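Local coordinates for AimR transcriptional regulator (PDB 5ZVV), which activates transcription of the phage aimX locus as a homodimer, and so takes part in the arbitrium-controlled choice between lysis and lysogeny, at residues G47-L50 and K51-N55; D96-I99 and I100-N104; C103-N107 and S108-E112; L232-G235 and N236-F240; L362-L365 and Q366-R369. All coordinates share one frame; numbering follows the deposited sequence.

Interaction 1 (G47-L50 and K51-N55)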
loop_
_atom_site.group_PDB
_atom_site.type_symbol
_atom_site.label_atom_id
_atom_site.label_comp_id
_atom_site.label_asym_id
_atom_site.label_seq_id
_atom_site.Cartn_x
_atom_site.Cartn_y
_atom_site.Cartn_z
ATOM N N GLY A 47 20.603 -12.583 -28.246
ATOM C CA GLY A 47 20.790 -11.145 -28.344
ATOM C C GLY A 47 21.149 -10.613 -29.718
ATOM O O GLY A 47 20.420 -9.786 -30.285
ATOM N N GLY A 48 22.273 -11.081 -30.264
ATOM C CA GLY A 48 22.678 -10.634 -31.586
ATOM C C GLY A 48 21.668 -10.993 -32.655
ATOM O O GLY A 48 21.321 -10.160 -33.499
ATOM N N LEU A 49 21.172 -12.234 -32.628
ATOM C CA LEU A 49 20.162 -12.643 -33.598
ATOM C C LEU A 49 18.919 -11.772 -33.497
ATOM O O LEU A 49 18.352 -11.375 -34.520
ATOM C CB LEU A 49 19.793 -14.111 -33.403
ATOM C CG LEU A 49 18.701 -14.590 -34.364
ATOM C CD1 LEU A 49 19.206 -14.614 -35.802
ATOM C CD2 LEU A 49 18.186 -15.949 -33.956
ATOM N N LEU A 50 18.480 -11.462 -32.274
ATOM C CA LEU A 50 17.318 -10.595 -32.114
ATOM C C LEU A 50 17.587 -9.211 -32.687
ATOM O O LEU A 50 16.694 -8.594 -33.282
ATOM C CB LEU A 50 16.917 -10.506 -30.642
ATOM C CG LEU A 50 16.386 -11.792 -30.002
ATOM C CD1 LEU A 50 16.048 -11.567 -28.539
ATOM C CD2 LEU A 50 15.173 -12.312 -30.757
ATOM N N LYS A 51 18.818 -8.708 -32.528
ATOM C CA LYS A 51 19.176 -7.439 -33.159
ATOM C C LYS A 51 19.069 -7.528 -34.679
ATOM O O LYS A 51 18.547 -6.612 -35.329
ATOM C CB LYS A 51 20.588 -7.021 -32.745
ATOM C CG LYS A 51 20.761 -6.718 -31.261
ATOM C CD LYS A 51 22.179 -6.232 -30.962
ATOM C CE LYS A 51 22.400 -5.991 -29.471
ATOM N NZ LYS A 51 22.497 -7.257 -28.692
ATOM N N ILE A 52 19.554 -8.629 -35.261
ATOM C CA ILE A 52 19.503 -8.791 -36.714
ATOM C C ILE A 52 18.058 -8.857 -37.195
ATOM O O ILE A 52 17.683 -8.216 -38.184
ATOM C CB ILE A 52 20.294 -10.039 -37.143
ATOM C CG1 ILE A 52 21.755 -9.936 -36.692
ATOM C CG2 ILE A 52 20.204 -10.239 -38.647
ATOM C CD1 ILE A 52 22.468 -8.694 -37.186
ATOM N N VAL A 53 17.225 -9.635 -36.500
ATOM C CA VAL A 53 15.834 -9.805 -36.908
ATOM C C VAL A 53 15.075 -8.491 -36.785
ATOM O O VAL A 53 14.281 -8.135 -37.663
ATOM C CB VAL A 53 15.173 -10.922 -36.083
ATOM C CG1 VAL A 53 13.687 -11.016 -36.399
ATOM C CG2 VAL A 53 15.858 -12.249 -36.350
ATOM N N LYS A 54 15.305 -7.751 -35.699
ATOM C CA LYS A 54 14.632 -6.468 -35.536
ATOM C C LYS A 54 15.088 -5.473 -36.595
ATOM O O LYS A 54 14.291 -4.658 -37.073
ATOM C CB LYS A 54 14.876 -5.922 -34.128
ATOM C CG LYS A 54 13.663 -5.239 -33.501
ATOM C CD LYS A 54 13.439 -3.843 -34.067
ATOM C CE LYS A 54 12.120 -3.247 -33.584
ATOM N NZ LYS A 54 10.932 -3.886 -34.231
ATOM N N ASN A 55 16.366 -5.528 -36.985
ATOM C CA ASN A 55 16.847 -4.618 -38.019
ATOM C C ASN A 55 16.284 -4.980 -39.389
ATOM O O ASN A 55 15.990 -4.094 -40.200
ATOM C CB ASN A 55 18.374 -4.620 -38.058
ATOM C CG ASN A 55 18.929 -3.724 -39.153
ATOM O OD1 ASN A 55 19.062 -4.140 -40.306
ATOM N ND2 ASN A 55 19.256 -2.488 -38.797
#
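L49 and V53, one turn apart on helix 47-56, meet through single methyl groups, CD1 of L49 lying 4.1 Å from CG2 of V53, and their side chains run at a slant to each other. The leucine swings its CG anti to the backbone N (chi1 178°), which turns the branch toward its own carbonyl carbon and hence toward the next turn. V53 answers with the methyl that stands beside its backbone N, and the same CG2 also rests 3.2 Å from the carbonyl oxygen L49 O. The same turn is closed by V53 N, which donates to L49 O at 2.9 Å, almost straight out from the carbonyl.

I52 repeats the approach on G48: its CG1 comes to 3.2 Å from G48 O, the same oxygen that accepts from I52 N in the carbonyl plane. K51 N bonds to G47 O, and the lysine chain stays extended until chi4 (73°), where it bends and carries NZ back to 3.6 Å from G47 O. K54, bent at chi2 and chi4, leads away from the preceding turn, and its NZ is hydrogen-bonded to N224.

L50 and V53 lie on L65 of helix 61-69, L49 reaches Y68 of that helix and I6 of helix 2-11, while I52 packs on L20 and A24 of helix 14-24. The chemistry is divided round the helix: aliphatic branches bind it to its neighbours in the N-terminal helical bundle, the lysines extend from its more polar flank, and the carbonyls of G47 to L50 are each engaged by the amide four residues on.

Interaction 2 (D96-I99 and I100-N104)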
loop_
_atom_site.group_PDB
_atom_site.type_symbol
_atom_site.label_atom_id
_atom_site.label_comp_id
_atom_site.label_asym_id
_atom_site.label_seq_id
_atom_site.Cartn_x
_atom_site.Cartn_y
_atom_site.Cartn_z
ATOM N N ASP A 96 2.908 -17.926 -23.550
ATOM C CA ASP A 96 2.344 -19.045 -22.803
ATOM C C ASP A 96 2.811 -20.380 -23.367
ATOM O O ASP A 96 3.071 -21.325 -22.606
ATOM C CB ASP A 96 0.819 -18.954 -22.794
ATOM C CG ASP A 96 0.317 -17.753 -22.013
ATOM O OD1 ASP A 96 1.050 -17.277 -21.119
ATOM O OD2 ASP A 96 -0.810 -17.288 -22.290
ATOM N N LYS A 97 2.938 -20.480 -24.694
ATOM C CA LYS A 97 3.506 -21.697 -25.274
ATOM C C LYS A 97 4.923 -21.943 -24.760
ATOM O O LYS A 97 5.267 -23.060 -24.345
ATOM C CB LYS A 97 3.486 -21.607 -26.800
ATOM C CG LYS A 97 2.085 -21.618 -27.394
ATOM C CD LYS A 97 2.117 -21.437 -28.902
ATOM C CE LYS A 97 0.708 -21.321 -29.467
ATOM N NZ LYS A 97 0.710 -21.048 -30.931
ATOM N N ILE A 98 5.757 -20.898 -24.764
ATOM C CA ILE A 98 7.128 -21.034 -24.278
ATOM C C ILE A 98 7.142 -21.381 -22.795
ATOM O O ILE A 98 7.986 -22.160 -22.337
ATOM C CB ILE A 98 7.931 -19.751 -24.567
ATOM C CG1 ILE A 98 7.989 -19.481 -26.072
ATOM C CG2 ILE A 98 9.339 -19.863 -24.001
ATOM C CD1 ILE A 98 8.758 -18.233 -26.437
ATOM N N ILE A 99 6.214 -20.814 -22.020
ATOM C CA ILE A 99 6.142 -21.141 -20.597
ATOM C C ILE A 99 5.843 -22.622 -20.407
ATOM O O ILE A 99 6.420 -23.280 -19.530
ATOM C CB ILE A 99 5.097 -20.257 -19.891
ATOM C CG1 ILE A 99 5.603 -18.821 -19.776
ATOM C CG2 ILE A 99 4.774 -20.804 -18.504
ATOM C CD1 ILE A 99 4.630 -17.893 -19.092
ATOM N N ILE A 100 4.947 -23.172 -21.231
ATOM C CA ILE A 100 4.670 -24.606 -21.167
ATOM C C ILE A 100 5.928 -25.408 -21.490
ATOM O O ILE A 100 6.269 -26.369 -20.788
ATOM C CB ILE A 100 3.507 -24.970 -22.107
ATOM C CG1 ILE A 100 2.192 -24.401 -21.564
ATOM C CG2 ILE A 100 3.416 -26.481 -22.291
ATOM C CD1 ILE A 100 1.036 -24.499 -22.532
ATOM N N ASN A 101 6.644 -25.020 -22.552
ATOM C CA ASN A 101 7.864 -25.745 -22.908
ATOM C C ASN A 101 8.904 -25.676 -21.791
ATOM O O ASN A 101 9.602 -26.662 -21.522
ATOM C CB ASN A 101 8.447 -25.199 -24.211
ATOM C CG ASN A 101 7.600 -25.539 -25.420
ATOM O OD1 ASN A 101 6.735 -26.411 -25.362
ATOM N ND2 ASN A 101 7.850 -24.852 -26.528
ATOM N N LEU A 102 9.023 -24.522 -21.131
ATOM C CA LEU A 102 10.003 -24.374 -20.058
ATOM C C LEU A 102 9.607 -25.181 -18.831
ATOM O O LEU A 102 10.472 -25.728 -18.138
ATOM C CB LEU A 102 10.166 -22.899 -19.695
ATOM C CG LEU A 102 10.838 -22.017 -20.748
ATOM C CD1 LEU A 102 10.853 -20.569 -20.297
ATOM C CD2 LEU A 102 12.246 -22.512 -21.017
ATOM N N CYS A 103 8.306 -25.262 -18.541
ATOM C CA CYS A 103 7.857 -26.054 -17.401
ATOM C C CYS A 103 8.051 -27.545 -17.652
ATOM O O CYS A 103 8.465 -28.281 -16.749
ATOM C CB CYS A 103 6.393 -25.744 -17.087
ATOM S SG CYS A 103 6.122 -24.151 -16.260
ATOM N N ASN A 104 7.767 -28.009 -18.871
ATOM C CA ASN A 104 7.946 -29.418 -19.206
ATOM C C ASN A 104 9.405 -29.803 -19.413
ATOM O O ASN A 104 9.688 -30.978 -19.672
ATOM C CB ASN A 104 7.142 -29.769 -20.460
ATOM C CG ASN A 104 5.648 -29.629 -20.250
ATOM O OD1 ASN A 104 5.168 -29.631 -19.117
ATOM N ND2 ASN A 104 4.904 -29.512 -21.344
HETATM O O HOH W 1 3.952 -25.164 -25.701
#
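The C-terminal turns of helix 92-103, part of the all-helical AimR fold that belongs to the TPR clan, bring I98 against L102 and I99 against C103, each pair spaced i to i+4. I98 and L102 lie side by side and point the same way: CG2 of I98 is 4.1 Å from CD1 of L102. The isoleucine offers this methyl because CG1 stands anti to the carbonyl carbon (chi1 -61°), leaving CG2 beside the carbonyl and directed along the helix. L102 bends over the same peptide, its CG 3.3 Å from I98 O, to which L102 N donates at 2.8 Å.

A looser version is found next to it, where CG2 of I99 faces SG of C103 at 4.2 Å and C103 N bonds to I99 O. These residues face different neighbours: I98 and L102 both touch V83 of helix 77-88, and I99 lies against Y117, S118 and R121 of helix 108-124. The helix is thus wedged between the helices before and after it in the chain, as in an antiparallel array of helical hairpins. On the same flank as I99, D96 forms a salt bridge with R121, so a charged link accompanies the apolar packing.

The opposite character appears at K97 and N101. K97 O accepts a hydrogen bond from N101 N in its carbonyl plane, with an N-H...O angle of 162°, and a second from a water at 2.8 Å. That water also donates to the amide oxygen of N101, its O lying 3.1 Å from OD1.

Interaction 3 (C103-N107 and S108-E112)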
loop_
_atom_site.group_PDB
_atom_site.type_symbol
_atom_site.label_atom_id
_atom_site.label_comp_id
_atom_site.label_asym_id
_atom_site.label_seq_id
_atom_site.Cartn_x
_atom_site.Cartn_y
_atom_site.Cartn_z
ATOM N N CYS A 103 8.306 -25.262 -18.541
ATOM C CA CYS A 103 7.857 -26.054 -17.401
ATOM C C CYS A 103 8.051 -27.545 -17.652
ATOM O O CYS A 103 8.465 -28.281 -16.749
ATOM C CB CYS A 103 6.393 -25.744 -17.087
ATOM S SG CYS A 103 6.122 -24.151 -16.260
ATOM N N ASN A 104 7.767 -28.009 -18.871
ATOM C CA ASN A 104 7.946 -29.418 -19.206
ATOM C C ASN A 104 9.405 -29.803 -19.413
ATOM O O ASN A 104 9.688 -30.978 -19.672
ATOM C CB ASN A 104 7.142 -29.769 -20.460
ATOM C CG ASN A 104 5.648 -29.629 -20.250
ATOM O OD1 ASN A 104 5.168 -29.631 -19.117
ATOM N ND2 ASN A 104 4.904 -29.512 -21.344
ATOM N N SER A 105 10.329 -28.855 -19.303
ATOM C CA SER A 105 11.742 -29.132 -19.499
ATOM C C SER A 105 12.289 -30.013 -18.378
ATOM O O SER A 105 11.730 -30.095 -17.281
ATOM C CB SER A 105 12.528 -27.823 -19.573
ATOM O OG SER A 105 13.919 -28.044 -19.449
ATOM N N LYS A 106 13.404 -30.686 -18.673
ATOM C CA LYS A 106 14.108 -31.492 -17.685
ATOM C C LYS A 106 15.058 -30.676 -16.822
ATOM O O LYS A 106 15.468 -31.151 -15.756
ATOM C CB LYS A 106 14.907 -32.607 -18.371
ATOM C CG LYS A 106 14.067 -33.703 -18.998
ATOM C CD LYS A 106 14.956 -34.791 -19.582
ATOM C CE LYS A 106 14.132 -35.922 -20.177
ATOM N NZ LYS A 106 14.995 -37.002 -20.735
ATOM N N ASN A 107 15.414 -29.470 -17.256
ATOM C CA ASN A 107 16.405 -28.650 -16.573
ATOM C C ASN A 107 15.738 -27.813 -15.488
ATOM O O ASN A 107 14.688 -27.204 -15.721
ATOM C CB ASN A 107 17.128 -27.751 -17.576
ATOM C CG ASN A 107 18.117 -26.822 -16.914
ATOM O OD1 ASN A 107 17.749 -25.749 -16.445
ATOM N ND2 ASN A 107 19.383 -27.226 -16.877
ATOM N N SER A 108 16.360 -27.774 -14.308
ATOM C CA SER A 108 15.742 -27.111 -13.164
ATOM C C SER A 108 15.658 -25.602 -13.363
ATOM O O SER A 108 14.689 -24.972 -12.929
ATOM C CB SER A 108 16.513 -27.439 -11.886
ATOM O OG SER A 108 17.850 -26.981 -11.969
ATOM N N THR A 109 16.667 -25.003 -14.002
ATOM C CA THR A 109 16.612 -23.568 -14.268
ATOM C C THR A 109 15.481 -23.235 -15.232
ATOM O O THR A 109 14.738 -22.270 -15.017
ATOM C CB THR A 109 17.950 -23.072 -14.826
ATOM O OG1 THR A 109 19.015 -23.464 -13.954
ATOM C CG2 THR A 109 17.946 -21.555 -14.949
ATOM N N SER A 110 15.331 -24.024 -16.301
ATOM C CA SER A 110 14.233 -23.794 -17.233
ATOM C C SER A 110 12.883 -23.971 -16.551
ATOM O O SER A 110 11.968 -23.168 -16.759
ATOM C CB SER A 110 14.354 -24.729 -18.436
ATOM O OG SER A 110 15.432 -24.349 -19.271
ATOM N N GLN A 111 12.739 -25.016 -15.731
ATOM C CA GLN A 111 11.500 -25.199 -14.979
ATOM C C GLN A 111 11.229 -24.010 -14.070
ATOM O O GLN A 111 10.082 -23.568 -13.934
ATOM C CB GLN A 111 11.565 -26.484 -14.153
ATOM C CG GLN A 111 11.677 -27.757 -14.961
ATOM C CD GLN A 111 11.774 -28.987 -14.079
ATOM O OE1 GLN A 111 11.592 -28.907 -12.862
ATOM N NE2 GLN A 111 12.064 -30.132 -14.688
ATOM N N GLU A 112 12.277 -23.482 -13.437
ATOM C CA GLU A 112 12.125 -22.345 -12.539
ATOM C C GLU A 112 11.651 -21.110 -13.294
ATOM O O GLU A 112 10.713 -20.424 -12.864
ATOM C CB GLU A 112 13.456 -22.091 -11.832
ATOM C CG GLU A 112 13.588 -20.760 -11.133
ATOM C CD GLU A 112 14.947 -20.609 -10.483
ATOM O OE1 GLU A 112 15.457 -21.615 -9.947
ATOM O OE2 GLU A 112 15.513 -19.497 -10.526
#
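N107 holds its CG anti to the backbone N (chi1 177°) and turns its amide steeply (chi2 -85°), which brings OD1 over the first turn of helix 108-124 as an N-cap. OD1 accepts from S110 N at 3.0 Å, in the amide plane and on a lone pair; a second bond, from T109 N, is bent to 116° and weak. R80 adds a further weak bond to this oxygen, so three donors converge on it, two of them weakly, which probably helps to fix the rotation of the amide. The carbonyl of the same residue starts the helix, receiving Q111 N at 2.9 Å.

Before the cap, S105 makes an ST turn, its OG taking the N-H of N107, although the position of that hydroxyl is less certain. CB of S105 lies 3.8 Å from CB of S110, whose own hydroxyl is hydrogen-bonded to P74 O. Q111 closes the loop from the other end: with CG beside its backbone N and the chain extended beyond it, the side chain crosses N107 O, CG at 3.2 Å from that oxygen. Its amide then points at the loop, where NE2 donates to S105 O over 2.6 Å, with S105 O close to the plane of the glutamine amide.

Interaction 4 (L232-G235 and N236-F240)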
loop_
_atom_site.group_PDB
_atom_site.type_symbol
_atom_site.label_atom_id
_atom_site.label_comp_id
_atom_site.label_asym_id
_atom_site.label_seq_id
_atom_site.Cartn_x
_atom_site.Cartn_y
_atom_site.Cartn_z
ATOM N N LEU A 232 5.010 7.836 -25.041
ATOM C CA LEU A 232 3.709 8.153 -24.466
ATOM C C LEU A 232 3.866 8.851 -23.120
ATOM O O LEU A 232 3.185 9.847 -22.844
ATOM C CB LEU A 232 2.887 6.871 -24.323
ATOM C CG LEU A 232 1.371 6.993 -24.194
ATOM C CD1 LEU A 232 0.775 7.576 -25.467
ATOM C CD2 LEU A 232 0.756 5.633 -23.879
ATOM N N THR A 233 4.779 8.355 -22.278
ATOM C CA THR A 233 4.983 8.962 -20.966
ATOM C C THR A 233 5.585 10.358 -21.083
ATOM O O THR A 233 5.164 11.278 -20.375
ATOM C CB THR A 233 5.873 8.070 -20.099
ATOM O OG1 THR A 233 5.246 6.795 -19.916
ATOM C CG2 THR A 233 6.101 8.708 -18.735
ATOM N N ILE A 234 6.573 10.535 -21.965
ATOM C CA ILE A 234 7.180 11.855 -22.148
ATOM C C ILE A 234 6.126 12.864 -22.592
ATOM O O ILE A 234 5.961 13.941 -21.992
ATOM C CB ILE A 234 8.346 11.769 -23.151
ATOM C CG1 ILE A 234 9.500 10.955 -22.557
ATOM C CG2 ILE A 234 8.817 13.163 -23.565
ATOM C CD1 ILE A 234 10.632 10.683 -23.527
ATOM N N GLY A 235 5.383 12.517 -23.648
ATOM C CA GLY A 235 4.301 13.379 -24.089
ATOM C C GLY A 235 3.322 13.694 -22.976
ATOM O O GLY A 235 2.844 14.823 -22.860
ATOM N N ASN A 236 3.023 12.702 -22.132
ATOM C CA ASN A 236 2.139 12.952 -20.999
ATOM C C ASN A 236 2.752 13.956 -20.029
ATOM O O ASN A 236 2.041 14.797 -19.466
ATOM C CB ASN A 236 1.811 11.645 -20.279
ATOM C CG ASN A 236 0.880 10.759 -21.078
ATOM O OD1 ASN A 236 0.260 11.205 -22.039
ATOM N ND2 ASN A 236 0.773 9.497 -20.679
ATOM N N THR A 237 4.069 13.892 -19.823
ATOM C CA THR A 237 4.708 14.874 -18.953
ATOM C C THR A 237 4.710 16.267 -19.561
ATOM O O THR A 237 4.927 17.240 -18.832
ATOM C CB THR A 237 6.152 14.484 -18.626
ATOM O OG1 THR A 237 6.943 14.537 -19.819
ATOM C CG2 THR A 237 6.220 13.095 -18.018
ATOM N N LEU A 238 4.486 16.388 -20.870
ATOM C CA LEU A 238 4.485 17.697 -21.516
ATOM C C LEU A 238 3.088 18.267 -21.765
ATOM O O LEU A 238 2.971 19.307 -22.421
ATOM C CB LEU A 238 5.252 17.626 -22.836
ATOM C CG LEU A 238 6.752 17.359 -22.734
ATOM C CD1 LEU A 238 7.315 17.018 -24.105
ATOM C CD2 LEU A 238 7.460 18.570 -22.140
ATOM N N ILE A 239 2.034 17.633 -21.241
ATOM C CA ILE A 239 0.667 17.982 -21.640
ATOM C C ILE A 239 0.346 19.435 -21.304
ATOM O O ILE A 239 -0.227 20.164 -22.124
ATOM C CB ILE A 239 -0.344 17.018 -20.988
ATOM C CG1 ILE A 239 -0.275 15.639 -21.647
ATOM C CG2 ILE A 239 -1.759 17.579 -21.073
ATOM C CD1 ILE A 239 -1.179 14.611 -21.002
ATOM N N PHE A 240 0.702 19.882 -20.102
ATOM C CA PHE A 240 0.332 21.214 -19.645
ATOM C C PHE A 240 1.425 22.254 -19.858
ATOM O O PHE A 240 1.231 23.414 -19.486
ATOM C CB PHE A 240 -0.056 21.169 -18.164
ATOM C CG PHE A 240 -1.183 20.225 -17.868
ATOM C CD1 PHE A 240 -2.500 20.620 -18.036
ATOM C CD2 PHE A 240 -0.924 18.936 -17.436
ATOM C CE1 PHE A 240 -3.540 19.748 -17.771
ATOM C CE2 PHE A 240 -1.957 18.060 -17.166
ATOM C CZ PHE A 240 -3.268 18.465 -17.334
#
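N236 and G235, followed by I234, bury the most surface in this contact at the C-terminal end of helix 224-237. N236 folds its side chain back along the helix, CG beside its own backbone N (chi1 -72°), so that the amide carbon sits 3.0 Å from L232 O. That oxygen is already bonded to N236 N at 2.9 Å, and the amide passes it without a hydrogen bond. Instead OD1 of N236 pairs with the hydroxyl of Y250 on helix 243-252, which ties the end of one helix to the next.

G235 contributes through its carbonyl. L238 N lies 3.0 Å from G235 O, but well above the carbonyl plane rather than on a lone pair, and its competing bond to I234 O is bent and weak. Such sharing between i-3 and i-4 acceptors marks a helix that is unwinding, and L238 is the first residue to leave helical backbone angles. The turn lies in the array of helices of this TPR-clan receptor, probably a superhelical stack as in TPR proteins. I234 O is also met by T237, whose OG1, placed between its backbone N and carbonyl carbon (chi1 66°), donates to it over a very short 2.5 Å, a length to be read with caution. The same hydroxyl hydrogen-bonds R211 of helix 207-220.

I234 and L238 run side by side in the same direction, CG2 of I234 at 4.2 Å from CD1 of L238, and both lean on helices 207-220 and 243-252. Beyond them CG2 of I239 sits 3.9 Å above the ring plane of F240, over its centre.

Interaction 5 (L362-L365 and Q366-R369)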
loop_
_atom_site.group_PDB
_atom_site.type_symbol
_atom_site.label_atom_id
_atom_site.label_comp_id
_atom_site.label_asym_id
_atom_site.label_seq_id
_atom_site.Cartn_x
_atom_site.Cartn_y
_atom_site.Cartn_z
ATOM N N LEU A 362 -6.380 19.868 -13.780
ATOM C CA LEU A 362 -7.458 20.183 -14.720
ATOM C C LEU A 362 -8.568 20.986 -14.056
ATOM O O LEU A 362 -8.835 22.118 -14.498
ATOM C CB LEU A 362 -7.986 18.897 -15.369
ATOM C CG LEU A 362 -7.153 18.230 -16.455
ATOM C CD1 LEU A 362 -7.830 16.946 -16.896
ATOM C CD2 LEU A 362 -6.999 19.177 -17.619
ATOM N N PRO A 363 -9.237 20.495 -13.004
ATOM C CA PRO A 363 -10.244 21.350 -12.358
ATOM C C PRO A 363 -9.633 22.539 -11.641
ATOM O O PRO A 363 -10.205 23.638 -11.680
ATOM C CB PRO A 363 -10.949 20.391 -11.390
ATOM C CG PRO A 363 -9.943 19.352 -11.102
ATOM C CD PRO A 363 -9.172 19.165 -12.362
ATOM N N LEU A 364 -8.476 22.352 -10.999
ATOM C CA LEU A 364 -7.824 23.454 -10.296
ATOM C C LEU A 364 -7.586 24.636 -11.228
ATOM O O LEU A 364 -7.982 25.768 -10.923
ATOM C CB LEU A 364 -6.512 22.977 -9.677
ATOM C CG LEU A 364 -6.664 21.990 -8.518
ATOM C CD1 LEU A 364 -5.305 21.483 -8.060
ATOM C CD2 LEU A 364 -7.415 22.639 -7.368
ATOM N N LEU A 365 -6.948 24.388 -12.380
ATOM C CA LEU A 365 -6.780 25.441 -13.378
ATOM C C LEU A 365 -8.115 26.091 -13.714
ATOM O O LEU A 365 -8.215 27.322 -13.793
ATOM C CB LEU A 365 -6.135 24.880 -14.647
ATOM C CG LEU A 365 -4.643 24.535 -14.617
ATOM C CD1 LEU A 365 -4.249 23.782 -15.879
ATOM C CD2 LEU A 365 -3.796 25.789 -14.453
ATOM N N GLN A 366 -9.158 25.278 -13.889
ATOM C CA GLN A 366 -10.469 25.837 -14.189
ATOM C C GLN A 366 -10.995 26.647 -13.011
ATOM O O GLN A 366 -11.603 27.704 -13.202
ATOM C CB GLN A 366 -11.441 24.722 -14.568
ATOM C CG GLN A 366 -12.686 25.218 -15.271
ATOM C CD GLN A 366 -12.380 25.945 -16.565
ATOM O OE1 GLN A 366 -11.398 25.645 -17.244
ATOM N NE2 GLN A 366 -13.220 26.915 -16.909
ATOM N N LEU A 367 -10.752 26.176 -11.786
ATOM C CA LEU A 367 -11.081 26.988 -10.620
ATOM C C LEU A 367 -10.257 28.266 -10.592
ATOM O O LEU A 367 -10.731 29.299 -10.107
ATOM C CB LEU A 367 -10.868 26.184 -9.337
ATOM C CG LEU A 367 -11.864 25.055 -9.058
ATOM C CD1 LEU A 367 -11.495 24.314 -7.782
ATOM C CD2 LEU A 367 -13.282 25.597 -8.967
ATOM N N GLU A 368 -9.032 28.221 -11.126
ATOM C CA GLU A 368 -8.186 29.410 -11.143
ATOM C C GLU A 368 -8.723 30.455 -12.112
ATOM O O GLU A 368 -8.689 31.655 -11.818
ATOM C CB GLU A 368 -6.750 29.031 -11.505
ATOM C CG GLU A 368 -5.788 30.205 -11.492
ATOM C CD GLU A 368 -4.380 29.812 -11.884
ATOM O OE1 GLU A 368 -3.566 30.717 -12.169
ATOM O OE2 GLU A 368 -4.085 28.599 -11.906
ATOM N N ARG A 369 -9.216 30.019 -13.275
ATOM C CA ARG A 369 -9.824 30.954 -14.216
ATOM C C ARG A 369 -11.063 31.615 -13.627
ATOM O O ARG A 369 -11.354 32.775 -13.939
ATOM C CB ARG A 369 -10.194 30.240 -15.516
ATOM C CG ARG A 369 -9.042 29.578 -16.258
ATOM C CD ARG A 369 -9.550 28.977 -17.564
ATOM N NE ARG A 369 -8.553 28.166 -18.256
ATOM C CZ ARG A 369 -8.786 27.509 -19.389
ATOM N NH1 ARG A 369 -9.984 27.571 -19.956
ATOM N NH2 ARG A 369 -7.827 26.792 -19.956
#
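L367 N donates to P363 O at 2.6 Å and E368 N to L364 O at 2.7 Å, two short i to i+4 bonds in helix 361-369, next to last in this all-helical, TPR-clan fold. L367 N and E368 N both approach nearly in line with the carbonyls they meet, but the E368 bond is more bent at its hydrogen, 138°. R369 N closes the last turn on L365 O, and CG of R369 lies 3.4 Å from that same oxygen.

Outward from the backbone, Q366 sets its CG anti to the backbone N (chi1 -163°) and bends at chi2, leading the amide away from the preceding turn; the side chain touches Y344 and L336. L364 and L367 touch only loosely, CD2 of L364 lying 4.4 Å from CD1 of L367. L364 also packs on L377 and I380 of helix 374-380, and P363 on S347 and I348 of helix 341-353, placing this helix between the two.

L365 and E368 lie alongside each other, pointing the same way. The glutamate chain is fully extended and touches L374 and L377 of helix 374-380. At its end OE2 of E368 lies 3.8 Å from the methyl CD2 of L365.

The five contacts are local, four along helices and one at a loop and helix cap, and follow one another along the chain. Interactions 2 and 3 share C103 and N104 and join consecutive helices: their centres are about 9 Å apart, and CB of L102 lies 3.5 Å from S110 O. Interactions 4 and 5, with centres about 19 Å apart, meet across a large gap in sequence, where CE1 of F240 packs 3.5 Å from CD2 of L362. The two pairs lie on opposite sides of the chain's centre; interactions 3 and 5 are the farthest apart, about 57 Å between centres. Interaction 1 touches none of the others, its nearest atoms being about 10 Å from interaction 2. The second subunit of the dimer touches none of the five.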